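Local structure of assembly chaperone of ribosomal protein L4 (Acl4) (Chaetomium thermophilum, 5TQB) at residues Asp9-Leu14 with Lys25-Ala30; Ala43-Leu48 with Arg62-Ala67; Lys70-Gly75 with Pro85-Trp90; Arg108-Leu113 with Arg143-Thr148. The protein probably serves as a dedicated chaperone of ribosomal protein L4, binding it through a helical-repeat scaffold and accompanying it toward ribosome assembly. All blocks are in the same frame, centred on the assembly; numbering follows the deposited sequence.

From the N terminus onward, four closures follow one another along the chain, and none encloses or crosses the next. Contact 1 pairs helices 4-16 and 20-32 across the turn between them. Contact 2 does the same for helices 41-54 and 58-71, within the predicted TPR. Contact 3 ties the end of helix 58-71 to the start of helix 86-94, over a loop carrying the short helix 79-82. Contact 4, the longest closure, joins helices 100-125 and 131-156 over their ends and the turn between. Side chains bridge successive members: R28 meets Y64, Y65 meets E86 and W90, and P85 meets L113. The series illustrates how a helical-repeat protein grows by local closures, each resting on the last.

Contact 1 of 4, residues Asp9-Leu14 with Lys25-Ala30; sequences DRATTL and KVARTA
The carbonyl oxygen V26 O is gripped by two donors: the amide of A30, as in any α-helix, and the hydroxyl T29 OG1, which lies 2.8 Å from V26 O. A chi1 of 57° sets T29 OG1 between its own backbone N and carbonyl carbon, so the hydroxyl folds back onto the preceding turn and meets the oxygen from above the carbonyl plane. D9 O on the partner helix also has two donors, but both come from T13, its amide and its hydroxyl, with T13 OG1 3.1 Å from D9 O. These polar groups are thus settled within their own helices, and the surface where the helices meet is left to carbon. V26 carries it. Its CG1, anti to the backbone N (chi1 177°), leans on A11 CB at 4.1 Å and also brushes R10 CG. The other branch, V26 CG2, touches L14 CD1 at 3.8 Å, the two side chains crossing at about a right angle. Beside them A11 CB faces A27 CB at 4.1 Å, methyl to methyl, an alanine pair whose small size suits the 8.5 Å spacing of the two antiparallel axes. L14 has a second role: its CD2 sits above one face of the R10 guanidinium, toward the rim. The result is a compact helical hairpin, as in TPR-like superhelices. One side of it is covered by helix 41-54, on which A11 touches L47 while A27 touches L48 and I51; R28 extends the link to helix 58-71 through a hydrogen bond to Y64 OH.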
loop_
_atom_site.group_PDB
_atom_site.type_symbol
_atom_site.label_atom_id
_atom_site.label_comp_id
_atom_site.label_asym_id
_atom_site.label_seq_id
_atom_site.Cartn_x
_atom_site.Cartn_y
_atom_site.Cartn_z
ATOM N N ASP B 9 -24.577 -6.959 5.126
ATOM C CA ASP B 9 -23.454 -7.406 5.932
ATOM C C ASP B 9 -22.719 -8.528 5.214
ATOM O O ASP B 9 -21.493 -8.574 5.212
ATOM C CB ASP B 9 -23.936 -7.870 7.305
ATOM C CG ASP B 9 -24.647 -6.771 8.074
ATOM O OD1 ASP B 9 -24.523 -5.594 7.674
ATOM O OD2 ASP B 9 -25.327 -7.082 9.080
ATOM N N ARG B 10 -23.476 -9.422 4.592
ATOM C CA ARG B 10 -22.886 -10.525 3.852
ATOM C C ARG B 10 -22.036 -10.005 2.692
ATOM O O ARG B 10 -20.904 -10.441 2.500
ATOM C CB ARG B 10 -23.985 -11.456 3.337
ATOM C CG ARG B 10 -23.493 -12.632 2.511
ATOM C CD ARG B 10 -22.587 -13.560 3.307
ATOM N NE ARG B 10 -22.038 -14.617 2.460
ATOM C CZ ARG B 10 -20.887 -15.244 2.685
ATOM N NH1 ARG B 10 -20.145 -14.933 3.741
ATOM N NH2 ARG B 10 -20.474 -16.187 1.848
ATOM N N ALA B 11 -22.579 -9.068 1.925
ATOM C CA ALA B 11 -21.860 -8.517 0.787
ATOM C C ALA B 11 -20.597 -7.793 1.250
ATOM O O ALA B 11 -19.568 -7.833 0.576
ATOM C CB ALA B 11 -22.753 -7.580 -0.002
ATOM N N THR B 12 -20.674 -7.153 2.410
ATOM C CA THR B 12 -19.529 -6.446 2.965
ATOM C C THR B 12 -18.420 -7.417 3.356
ATOM O O THR B 12 -17.237 -7.145 3.124
ATOM C CB THR B 12 -19.940 -5.591 4.178
ATOM O OG1 THR B 12 -20.863 -4.583 3.749
ATOM C CG2 THR B 12 -18.732 -4.906 4.801
ATOM N N THR B 13 -18.799 -8.545 3.947
ATOM C CA THR B 13 -17.835 -9.582 4.293
ATOM C C THR B 13 -17.195 -10.127 3.027
ATOM O O THR B 13 -15.983 -10.334 2.979
ATOM C CB THR B 13 -18.497 -10.742 5.061
ATOM O OG1 THR B 13 -19.104 -10.241 6.256
ATOM C CG2 THR B 13 -17.468 -11.813 5.432
ATOM N N LEU B 14 -18.013 -10.352 2.003
ATOM C CA LEU B 14 -17.524 -10.856 0.726
ATOM C C LEU B 14 -16.535 -9.876 0.101
ATOM O O LEU B 14 -15.521 -10.278 -0.464
ATOM C CB LEU B 14 -18.690 -11.109 -0.235
ATOM C CG LEU B 14 -19.579 -12.321 0.061
ATOM C CD1 LEU B 14 -20.814 -12.310 -0.826
ATOM C CD2 LEU B 14 -18.806 -13.615 -0.125
ATOM N N LYS B 25 -23.303 -9.365 -6.659
ATOM C CA LYS B 25 -24.545 -10.109 -6.796
ATOM C C LYS B 25 -25.391 -9.984 -5.536
ATOM O O LYS B 25 -26.582 -9.695 -5.614
ATOM C CB LYS B 25 -24.264 -11.579 -7.097
ATOM C CG LYS B 25 -23.759 -11.837 -8.500
ATOM C CD LYS B 25 -23.714 -13.326 -8.798
ATOM C CE LYS B 25 -23.213 -13.599 -10.208
ATOM N NZ LYS B 25 -23.337 -15.037 -10.585
ATOM N N VAL B 26 -24.775 -10.191 -4.375
ATOM C CA VAL B 26 -25.509 -10.142 -3.111
ATOM C C VAL B 26 -25.970 -8.720 -2.794
ATOM O O VAL B 26 -27.062 -8.523 -2.260
ATOM C CB VAL B 26 -24.666 -10.701 -1.939
ATOM C CG1 VAL B 26 -25.414 -10.575 -0.619
ATOM C CG2 VAL B 26 -24.310 -12.163 -2.190
ATOM N N ALA B 27 -25.138 -7.738 -3.128
ATOM C CA ALA B 27 -25.468 -6.333 -2.898
ATOM C C ALA B 27 -26.609 -5.891 -3.804
ATOM O O ALA B 27 -27.434 -5.065 -3.416
ATOM C CB ALA B 27 -24.243 -5.454 -3.124
ATOM N N ARG B 28 -26.654 -6.440 -5.013
ATOM C CA ARG B 28 -27.725 -6.120 -5.946
ATOM C C ARG B 28 -29.055 -6.652 -5.412
ATOM O O ARG B 28 -30.014 -5.893 -5.260
ATOM C CB ARG B 28 -27.410 -6.688 -7.334
ATOM C CG ARG B 28 -28.608 -6.842 -8.276
ATOM C CD ARG B 28 -29.441 -5.567 -8.429
ATOM N NE ARG B 28 -28.649 -4.405 -8.821
ATOM C CZ ARG B 28 -29.151 -3.185 -8.999
ATOM N NH1 ARG B 28 -30.446 -2.958 -8.817
ATOM N NH2 ARG B 28 -28.356 -2.188 -9.356
ATOM N N THR B 29 -29.109 -7.947 -5.112
ATOM C CA THR B 29 -30.325 -8.547 -4.575
ATOM C C THR B 29 -30.778 -7.797 -3.327
ATOM O O THR B 29 -31.965 -7.520 -3.162
ATOM C CB THR B 29 -30.137 -10.047 -4.245
ATOM O OG1 THR B 29 -29.050 -10.209 -3.327
ATOM C CG2 THR B 29 -29.849 -10.844 -5.508
ATOM N N ALA B 30 -29.825 -7.451 -2.465
ATOM C CA ALA B 30 -30.115 -6.694 -1.250
ATOM C C ALA B 30 -30.912 -5.435 -1.575
ATOM O O ALA B 30 -32.017 -5.235 -1.059
ATOM C CB ALA B 30 -28.821 -6.316 -0.549
#

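Contact 2 of 4, residues Ala43-Leu48 with Arg62-Ala67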
loop_
_atom_site.group_PDB
_atom_site.type_symbol
_atom_site.label_atom_id
_atom_site.label_comp_id
_atom_site.label_asym_id
_atom_site.label_seq_id
_atom_site.Cartn_x
_atom_site.Cartn_y
_atom_site.Cartn_z
ATOM N N ALA B 43 -26.930 3.381 2.440
ATOM C CA ALA B 43 -25.857 2.442 2.734
ATOM C C ALA B 43 -25.739 1.407 1.622
ATOM O O ALA B 43 -24.640 1.008 1.255
ATOM C CB ALA B 43 -26.109 1.761 4.070
ATOM N N ALA B 44 -26.880 0.979 1.089
ATOM C CA ALA B 44 -26.899 -0.026 0.031
ATOM C C ALA B 44 -26.284 0.507 -1.263
ATOM O O ALA B 44 -25.496 -0.175 -1.920
ATOM C CB ALA B 44 -28.315 -0.496 -0.220
ATOM N N LEU B 45 -26.659 1.724 -1.632
ATOM C CA LEU B 45 -26.120 2.347 -2.831
ATOM C C LEU B 45 -24.638 2.661 -2.647
ATOM O O LEU B 45 -23.846 2.529 -3.580
ATOM C CB LEU B 45 -26.915 3.609 -3.165
ATOM C CG LEU B 45 -28.359 3.335 -3.588
ATOM C CD1 LEU B 45 -29.219 4.589 -3.466
ATOM C CD2 LEU B 45 -28.389 2.787 -5.007
ATOM N N THR B 46 -24.261 3.063 -1.439
ATOM C CA THR B 46 -22.859 3.307 -1.125
ATOM C C THR B 46 -22.050 2.038 -1.364
ATOM O O THR B 46 -20.999 2.075 -2.009
ATOM C CB THR B 46 -22.689 3.758 0.335
ATOM O OG1 THR B 46 -23.286 5.046 0.503
ATOM C CG2 THR B 46 -21.226 3.843 0.728
ATOM N N LEU B 47 -22.555 0.916 -0.850
ATOM C CA LEU B 47 -21.865 -0.361 -0.965
ATOM C C LEU B 47 -21.727 -0.777 -2.422
ATOM O O LEU B 47 -20.662 -1.210 -2.855
ATOM C CB LEU B 47 -22.614 -1.440 -0.185
ATOM C CG LEU B 47 -22.048 -2.855 -0.274
ATOM C CD1 LEU B 47 -20.629 -2.895 0.246
ATOM C CD2 LEU B 47 -22.928 -3.822 0.505
ATOM N N LEU B 48 -22.811 -0.645 -3.175
ATOM C CA LEU B 48 -22.774 -0.927 -4.601
ATOM C C LEU B 48 -21.766 -0.014 -5.304
ATOM O O LEU B 48 -21.169 -0.393 -6.312
ATOM C CB LEU B 48 -24.169 -0.764 -5.207
ATOM C CG LEU B 48 -25.096 -1.971 -5.047
ATOM C CD1 LEU B 48 -26.542 -1.577 -5.306
ATOM C CD2 LEU B 48 -24.677 -3.083 -5.985
ATOM N N ARG B 62 -20.221 5.822 -10.289
ATOM C CA ARG B 62 -20.688 7.202 -10.201
ATOM C C ARG B 62 -22.204 7.255 -10.037
ATOM O O ARG B 62 -22.726 8.007 -9.210
ATOM C CB ARG B 62 -20.262 8.009 -11.434
ATOM C CG ARG B 62 -20.648 9.480 -11.362
ATOM C CD ARG B 62 -20.237 10.269 -12.613
ATOM N NE ARG B 62 -18.809 10.146 -12.919
ATOM C CZ ARG B 62 -18.296 9.350 -13.855
ATOM N NH1 ARG B 62 -19.080 8.588 -14.610
ATOM N NH2 ARG B 62 -16.984 9.313 -14.043
ATOM N N ASN B 63 -22.911 6.457 -10.829
ATOM C CA ASN B 63 -24.368 6.425 -10.763
ATOM C C ASN B 63 -24.884 5.951 -9.398
ATOM O O ASN B 63 -25.870 6.480 -8.882
ATOM C CB ASN B 63 -24.923 5.545 -11.886
ATOM C CG ASN B 63 -24.583 6.077 -13.268
ATOM O OD1 ASN B 63 -24.633 7.285 -13.511
ATOM N ND2 ASN B 63 -24.226 5.177 -14.178
ATOM N N TYR B 64 -24.208 4.971 -8.808
ATOM C CA TYR B 64 -24.616 4.437 -7.511
ATOM C C TYR B 64 -24.362 5.453 -6.405
ATOM O O TYR B 64 -25.215 5.679 -5.544
ATOM C CB TYR B 64 -23.873 3.135 -7.201
ATOM C CG TYR B 64 -24.432 1.914 -7.905
ATOM C CD1 TYR B 64 -25.755 1.535 -7.727
ATOM C CD2 TYR B 64 -23.632 1.129 -8.723
ATOM C CE1 TYR B 64 -26.268 0.425 -8.357
ATOM C CE2 TYR B 64 -24.138 0.013 -9.356
ATOM C CZ TYR B 64 -25.459 -0.336 -9.167
ATOM O OH TYR B 64 -25.981 -1.446 -9.790
ATOM N N TYR B 65 -23.182 6.061 -6.435
ATOM C CA TYR B 65 -22.817 7.065 -5.449
ATOM C C TYR B 65 -23.715 8.295 -5.593
ATOM O O TYR B 65 -24.077 8.920 -4.600
ATOM C CB TYR B 65 -21.340 7.449 -5.601
ATOM C CG TYR B 65 -20.368 6.517 -4.901
ATOM C CD1 TYR B 65 -20.531 6.187 -3.562
ATOM C CD2 TYR B 65 -19.285 5.969 -5.580
ATOM C CE1 TYR B 65 -19.648 5.338 -2.919
ATOM C CE2 TYR B 65 -18.393 5.119 -4.944
ATOM C CZ TYR B 65 -18.578 4.808 -3.613
ATOM O OH TYR B 65 -17.693 3.962 -2.971
ATOM N N ALA B 66 -24.085 8.625 -6.827
ATOM C CA ALA B 66 -24.985 9.748 -7.088
ATOM C C ALA B 66 -26.388 9.475 -6.543
ATOM O O ALA B 66 -27.024 10.356 -5.958
ATOM C CB ALA B 66 -25.050 10.031 -8.580
ATOM N N ALA B 67 -26.870 8.252 -6.743
ATOM C CA ALA B 67 -28.187 7.860 -6.253
ATOM C C ALA B 67 -28.204 7.862 -4.729
ATOM O O ALA B 67 -29.216 8.186 -4.111
ATOM C CB ALA B 67 -28.560 6.491 -6.787
#
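In L45, L48, Y64 and Y65 alike, CG stands anti to the carbonyl carbon and beside the backbone N (chi1 -79° in Y64), which lays the Y64 ring against both leucines, L48 on a face and L45 at the edge. The pair of helices belongs to the predicted tetratricopeptide repeat, a helix-turn-helix unit, and here they run antiparallel with axes only 7.8 Å apart. Y64 is the centre of the contact. L48 CB lies over one face of its ring, 3.8 Å from the Y64 centroid and 11° off the normal, a well-centred CH-pi contact. Farther along the same leucine, L48 CD1 reaches Y64 CE1 at 3.7 Å. L45 comes from another direction: its CD2 meets the ring at the edge, 4.0 Å from Y64 CD1, the two side chains crossing at about a right angle. The other branch, L45 CD1, rests on A67 CB at 3.9 Å, so one leucine spans nearly a turn of the partner helix. The phenol end leads beyond the pair, where Y64 OH is hydrogen-bonded to R28 of helix 20-32. An alanine in place of Y64 would remove the ring and its hydroxyl, and would probably leave L45 and L48 less firmly packed and loosen the tie to the preceding hairpin. Y65 works on the other flank; its ring stacks with W90 and its OH bonds to E86. Although its CA–CB bond does not aim at helix 41-54, the ring swings in until Y65 CE1 stands 3.6 Å from the backbone oxygen T46 O.

Contact 3 of 4, residues Lys70-Gly75 with Pro85-Trp90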
loop_
_atom_site.group_PDB
_atom_site.type_symbol
_atom_site.label_atom_id
_atom_site.label_comp_id
_atom_site.label_asym_id
_atom_site.label_seq_id
_atom_site.Cartn_x
_atom_site.Cartn_y
_atom_site.Cartn_z
ATOM N N LYS B 70 -28.812 11.429 -3.590
ATOM C CA LYS B 70 -30.196 11.847 -3.758
ATOM C C LYS B 70 -31.076 11.311 -2.631
ATOM O O LYS B 70 -32.107 11.896 -2.317
ATOM C CB LYS B 70 -30.728 11.398 -5.120
ATOM C CG LYS B 70 -30.141 12.181 -6.286
ATOM C CD LYS B 70 -30.418 11.510 -7.624
ATOM C CE LYS B 70 -29.619 12.161 -8.744
ATOM N NZ LYS B 70 -29.523 11.287 -9.946
ATOM N N VAL B 71 -30.653 10.209 -2.017
ATOM C CA VAL B 71 -31.365 9.624 -0.881
ATOM C C VAL B 71 -31.012 10.320 0.436
ATOM O O VAL B 71 -31.811 10.329 1.366
ATOM C CB VAL B 71 -31.046 8.116 -0.757
ATOM C CG1 VAL B 71 -31.568 7.539 0.552
ATOM C CG2 VAL B 71 -31.629 7.351 -1.933
ATOM N N ASP B 72 -29.813 10.897 0.510
ATOM C CA ASP B 72 -29.311 11.517 1.741
ATOM C C ASP B 72 -28.520 12.787 1.404
ATOM O O ASP B 72 -27.300 12.851 1.587
ATOM C CB ASP B 72 -28.431 10.510 2.500
ATOM C CG ASP B 72 -27.989 11.014 3.868
ATOM O OD1 ASP B 72 -28.723 11.811 4.488
ATOM O OD2 ASP B 72 -26.902 10.596 4.327
ATOM N N GLU B 73 -29.231 13.800 0.919
ATOM C CA GLU B 73 -28.600 14.965 0.297
ATOM C C GLU B 73 -27.654 15.745 1.217
ATOM O O GLU B 73 -26.632 16.258 0.763
ATOM C CB GLU B 73 -29.668 15.907 -0.262
ATOM C CG GLU B 73 -29.220 16.658 -1.507
ATOM C CD GLU B 73 -29.490 15.887 -2.791
ATOM O OE1 GLU B 73 -28.860 16.206 -3.823
ATOM O OE2 GLU B 73 -30.337 14.969 -2.766
ATOM N N ASP B 74 -27.992 15.835 2.500
ATOM C CA ASP B 74 -27.193 16.607 3.452
ATOM C C ASP B 74 -26.290 15.729 4.317
ATOM O O ASP B 74 -25.529 16.242 5.138
ATOM C CB ASP B 74 -28.104 17.456 4.345
ATOM C CG ASP B 74 -29.025 16.619 5.214
ATOM O OD1 ASP B 74 -29.295 15.451 4.853
ATOM O OD2 ASP B 74 -29.484 17.136 6.257
ATOM N N GLY B 75 -26.384 14.413 4.135
ATOM C CA GLY B 75 -25.540 13.474 4.856
ATOM C C GLY B 75 -25.852 13.353 6.337
ATOM O O GLY B 75 -25.055 12.814 7.104
ATOM N N PRO B 85 -20.229 10.114 4.703
ATOM C CA PRO B 85 -19.682 11.152 3.819
ATOM C C PRO B 85 -18.903 10.599 2.623
ATOM O O PRO B 85 -18.580 11.357 1.704
ATOM C CB PRO B 85 -18.750 11.936 4.746
ATOM C CG PRO B 85 -18.349 10.959 5.793
ATOM C CD PRO B 85 -19.526 10.059 5.997
ATOM N N GLU B 86 -18.627 9.297 2.643
ATOM C CA GLU B 86 -17.806 8.630 1.635
ATOM C C GLU B 86 -18.293 8.898 0.216
ATOM O O GLU B 86 -17.489 9.144 -0.688
ATOM C CB GLU B 86 -17.787 7.119 1.906
ATOM C CG GLU B 86 -16.979 6.293 0.912
ATOM C CD GLU B 86 -17.130 4.792 1.123
ATOM O OE1 GLU B 86 -17.440 4.376 2.260
ATOM O OE2 GLU B 86 -16.945 4.030 0.146
ATOM N N LYS B 87 -19.608 8.856 0.026
ATOM C CA LYS B 87 -20.194 9.052 -1.300
ATOM C C LYS B 87 -19.890 10.433 -1.900
ATOM O O LYS B 87 -19.746 10.564 -3.117
ATOM C CB LYS B 87 -21.707 8.816 -1.258
ATOM C CG LYS B 87 -22.459 9.667 -0.248
ATOM C CD LYS B 87 -23.917 9.226 -0.148
ATOM C CE LYS B 87 -24.691 10.018 0.897
ATOM N NZ LYS B 87 -24.295 9.675 2.295
ATOM N N PHE B 88 -19.798 11.458 -1.057
ATOM C CA PHE B 88 -19.487 12.801 -1.542
ATOM C C PHE B 88 -18.051 12.854 -2.041
ATOM O O PHE B 88 -17.766 13.445 -3.083
ATOM C CB PHE B 88 -19.690 13.844 -0.439
ATOM C CG PHE B 88 -21.099 13.920 0.069
ATOM C CD1 PHE B 88 -22.080 14.559 -0.665
ATOM C CD2 PHE B 88 -21.441 13.351 1.283
ATOM C CE1 PHE B 88 -23.381 14.629 -0.199
ATOM C CE2 PHE B 88 -22.737 13.418 1.756
ATOM C CZ PHE B 88 -23.708 14.060 1.012
ATOM N N LEU B 89 -17.154 12.219 -1.292
ATOM C CA LEU B 89 -15.729 12.255 -1.592
ATOM C C LEU B 89 -15.425 11.492 -2.872
ATOM O O LEU B 89 -14.567 11.903 -3.657
ATOM C CB LEU B 89 -14.919 11.686 -0.423
ATOM C CG LEU B 89 -15.241 12.282 0.953
ATOM C CD1 LEU B 89 -14.375 11.649 2.035
ATOM C CD2 LEU B 89 -15.081 13.798 0.967
ATOM N N TRP B 90 -16.130 10.383 -3.090
ATOM C CA TRP B 90 -15.926 9.599 -4.303
ATOM C C TRP B 90 -16.430 10.326 -5.539
ATOM O O TRP B 90 -15.830 10.222 -6.605
ATOM C CB TRP B 90 -16.600 8.230 -4.199
ATOM C CG TRP B 90 -15.693 7.179 -3.641
ATOM C CD1 TRP B 90 -15.814 6.547 -2.440
ATOM C CD2 TRP B 90 -14.512 6.652 -4.254
ATOM N NE1 TRP B 90 -14.785 5.655 -2.268
ATOM C CE2 TRP B 90 -13.973 5.697 -3.369
ATOM C CE3 TRP B 90 -13.859 6.890 -5.469
ATOM C CZ2 TRP B 90 -12.813 4.983 -3.657
ATOM C CZ3 TRP B 90 -12.707 6.175 -5.754
ATOM C CH2 TRP B 90 -12.197 5.233 -4.852
#
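The phenyl ring of F88 has K87 CG above one face, 4.1 Å from the plane and displaced toward the rim, and P85 CA in its plane at the edge. Farther round the rim, at its far end, E73 O comes near the ring plane, 3.7 Å from F88 CZ, with G75 N between it and the P85 side. The indole of W90 has E86 CG in plane at its own edge. The partner of F88 is a type I beta turn, D72 to G75, that follows the last turn of helix 58-71 and is closed by G75 N bonding to D72 O at 3.1 Å. G75 has positive phi and lies so near the ring that a CB here would stand only 3.3 Å from F88 CE2, which would be tight. K87 supplies the charged component. Its CG takes the crowded place between backbone N and carbonyl carbon (chi1 56°), and a bend at chi4 turns the ammonium toward D72, whose CG is anti to its backbone N. The resulting salt bridge, K87 NZ to D72 OD2 at 3.4 Å, is weak, and the stronger bonds of NZ go to the carbonyl oxygens of G84 and G82. A buried ammonium so surrounded is likely to stay charged and to help keep D72 ionised, which would tie the turn to the end of helix 79-82 and the loop ahead of helix 86-94.

Contact 4 of 4, residues Arg108-Leu113 with Arg143-Thr148. With EDO (1,2-ethanediol), chain I.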
loop_
_atom_site.group_PDB
_atom_site.type_symbol
_atom_site.label_atom_id
_atom_site.label_comp_id
_atom_site.label_asym_id
_atom_site.label_seq_id
_atom_site.Cartn_x
_atom_site.Cartn_y
_atom_site.Cartn_z
ATOM N N ARG B 108 -18.853 19.463 0.442
ATOM C CA ARG B 108 -20.023 18.805 1.007
ATOM C C ARG B 108 -19.598 17.664 1.921
ATOM O O ARG B 108 -20.204 17.437 2.969
ATOM C CB ARG B 108 -20.923 18.267 -0.102
ATOM C CG ARG B 108 -21.708 19.348 -0.830
ATOM C CD ARG B 108 -23.191 19.042 -0.883
ATOM N NE ARG B 108 -23.615 18.521 -2.179
ATOM C CZ ARG B 108 -24.707 17.786 -2.368
ATOM N NH1 ARG B 108 -25.483 17.453 -1.342
ATOM N NH2 ARG B 108 -25.021 17.368 -3.586
ATOM N N GLY B 109 -18.547 16.954 1.520
ATOM C CA GLY B 109 -18.035 15.843 2.298
ATOM C C GLY B 109 -17.372 16.312 3.576
ATOM O O GLY B 109 -17.537 15.706 4.639
ATOM N N ALA B 110 -16.611 17.396 3.470
ATOM C CA ALA B 110 -15.951 17.982 4.628
ATOM C C ALA B 110 -16.984 18.465 5.646
ATOM O O ALA B 110 -16.802 18.292 6.852
ATOM C CB ALA B 110 -15.048 19.126 4.199
ATOM N N THR B 111 -18.069 19.062 5.155
ATOM C CA THR B 111 -19.137 19.564 6.021
ATOM C C THR B 111 -19.729 18.442 6.875
ATOM O O THR B 111 -19.911 18.601 8.082
ATOM C CB THR B 111 -20.273 20.218 5.203
ATOM O OG1 THR B 111 -19.754 21.325 4.460
ATOM C CG2 THR B 111 -21.388 20.719 6.113
ATOM N N VAL B 112 -20.027 17.311 6.240
ATOM C CA VAL B 112 -20.578 16.159 6.946
ATOM C C VAL B 112 -19.587 15.654 7.986
ATOM O O VAL B 112 -19.958 15.394 9.128
ATOM C CB VAL B 112 -20.927 15.019 5.972
ATOM C CG1 VAL B 112 -21.401 13.778 6.726
ATOM C CG2 VAL B 112 -21.994 15.477 4.989
ATOM N N LEU B 113 -18.326 15.525 7.587
ATOM C CA LEU B 113 -17.278 15.061 8.492
ATOM C C LEU B 113 -17.113 15.974 9.706
ATOM O O LEU B 113 -17.017 15.495 10.834
ATOM C CB LEU B 113 -15.942 14.948 7.752
ATOM C CG LEU B 113 -15.795 13.767 6.794
ATOM C CD1 LEU B 113 -14.574 13.953 5.894
ATOM C CD2 LEU B 113 -15.707 12.455 7.560
ATOM N N ARG B 143 -8.763 12.513 10.427
ATOM C CA ARG B 143 -7.807 12.129 9.396
ATOM C C ARG B 143 -8.465 12.104 8.022
ATOM O O ARG B 143 -7.867 12.548 7.044
ATOM C CB ARG B 143 -7.176 10.779 9.721
ATOM C CG ARG B 143 -6.206 10.855 10.877
ATOM C CD ARG B 143 -5.865 9.487 11.415
ATOM N NE ARG B 143 -5.031 9.583 12.607
ATOM C CZ ARG B 143 -4.697 8.550 13.370
ATOM N NH1 ARG B 143 -5.133 7.335 13.067
ATOM N NH2 ARG B 143 -3.931 8.734 14.435
ATOM N N ARG B 144 -9.698 11.604 7.952
ATOM C CA ARG B 144 -10.444 11.607 6.696
ATOM C C ARG B 144 -10.698 13.042 6.249
ATOM O O ARG B 144 -10.654 13.351 5.054
ATOM C CB ARG B 144 -11.785 10.873 6.843
ATOM C CG ARG B 144 -11.686 9.371 7.131
ATOM C CD ARG B 144 -10.989 8.584 6.019
ATOM N NE ARG B 144 -9.540 8.516 6.213
ATOM C CZ ARG B 144 -8.934 7.791 7.151
ATOM N NH1 ARG B 144 -9.644 7.063 8.013
ATOM N NH2 ARG B 144 -7.610 7.802 7.240
ATOM N N LEU B 145 -10.980 13.915 7.215
ATOM C CA LEU B 145 -11.202 15.328 6.932
ATOM C C LEU B 145 -9.917 15.974 6.436
ATOM O O LEU B 145 -9.933 16.720 5.460
ATOM C CB LEU B 145 -11.699 16.066 8.175
ATOM C CG LEU B 145 -11.886 17.582 8.002
ATOM C CD1 LEU B 145 -12.899 17.890 6.911
ATOM C CD2 LEU B 145 -12.308 18.231 9.311
ATOM N N ALA B 146 -8.810 15.688 7.117
ATOM C CA ALA B 146 -7.513 16.242 6.745
ATOM C C ALA B 146 -7.156 15.835 5.321
ATOM O O ALA B 146 -6.675 16.650 4.523
ATOM C CB ALA B 146 -6.448 15.770 7.708
ATOM N N GLU B 147 -7.408 14.569 5.005
ATOM C CA GLU B 147 -7.167 14.048 3.669
ATOM C C GLU B 147 -8.073 14.724 2.640
ATOM O O GLU B 147 -7.698 14.875 1.482
ATOM C CB GLU B 147 -7.381 12.533 3.646
ATOM C CG GLU B 147 -6.320 11.738 4.406
ATOM C CD GLU B 147 -6.809 10.349 4.843
ATOM O OE1 GLU B 147 -7.852 9.885 4.332
ATOM O OE2 GLU B 147 -6.150 9.723 5.703
ATOM N N THR B 148 -9.266 15.131 3.067
ATOM C CA THR B 148 -10.211 15.798 2.177
ATOM C C THR B 148 -9.715 17.202 1.844
ATOM O O THR B 148 -9.818 17.658 0.701
ATOM C CB THR B 148 -11.614 15.883 2.810
ATOM O OG1 THR B 148 -12.128 14.558 3.017
ATOM C CG2 THR B 148 -12.572 16.648 1.916
HETATM C C1 EDO I . -7.231 6.804 3.344
HETATM O O1 EDO I . -5.867 7.141 3.492
HETATM C C2 EDO I . -7.704 7.259 1.982
HETATM O O2 EDO I . -7.162 8.532 1.713
#
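Apolar contacts join the two helices. L145 CG is anti to the backbone N (chi1 177°), which brings L145 CD1 to 3.7 Å from A110 CB. L113 CD1 settles 3.8 Å from L145 CA and meets T148 tip to tip, while T148 CG2 reaches back toward A110. A hydrogen bond inside segment 143-148 holds T148: OG1 gives its proton to R144 O at 2.8 Å, from above the carbonyl plane. The ionic contact lies on the side of helix 131-156 turned to W184 and another protein chain, where R144, bent at chi2 and chi3, grips E147 side-on through NE and NH2. The bond R144 NE to E147 OE1 is 2.9 Å and nearly straight (174°), and NH2 uses the syn lone pair of OE2. E147 OE2 is also bonded to W184 NE1, and a 1,2-ethanediol, probably from crystallisation, binds through its O2, 3.0 Å from E147 OE1. An alanine in place of E147 would remove the carboxylate, and would probably cost R144 its fixed orientation and W184 its acceptor. With axes 9.7 Å apart and directions 158° from one another, the antiparallel helices form a hairpin of the kind from which alpha-solenoid, TPR-like scaffolds are built.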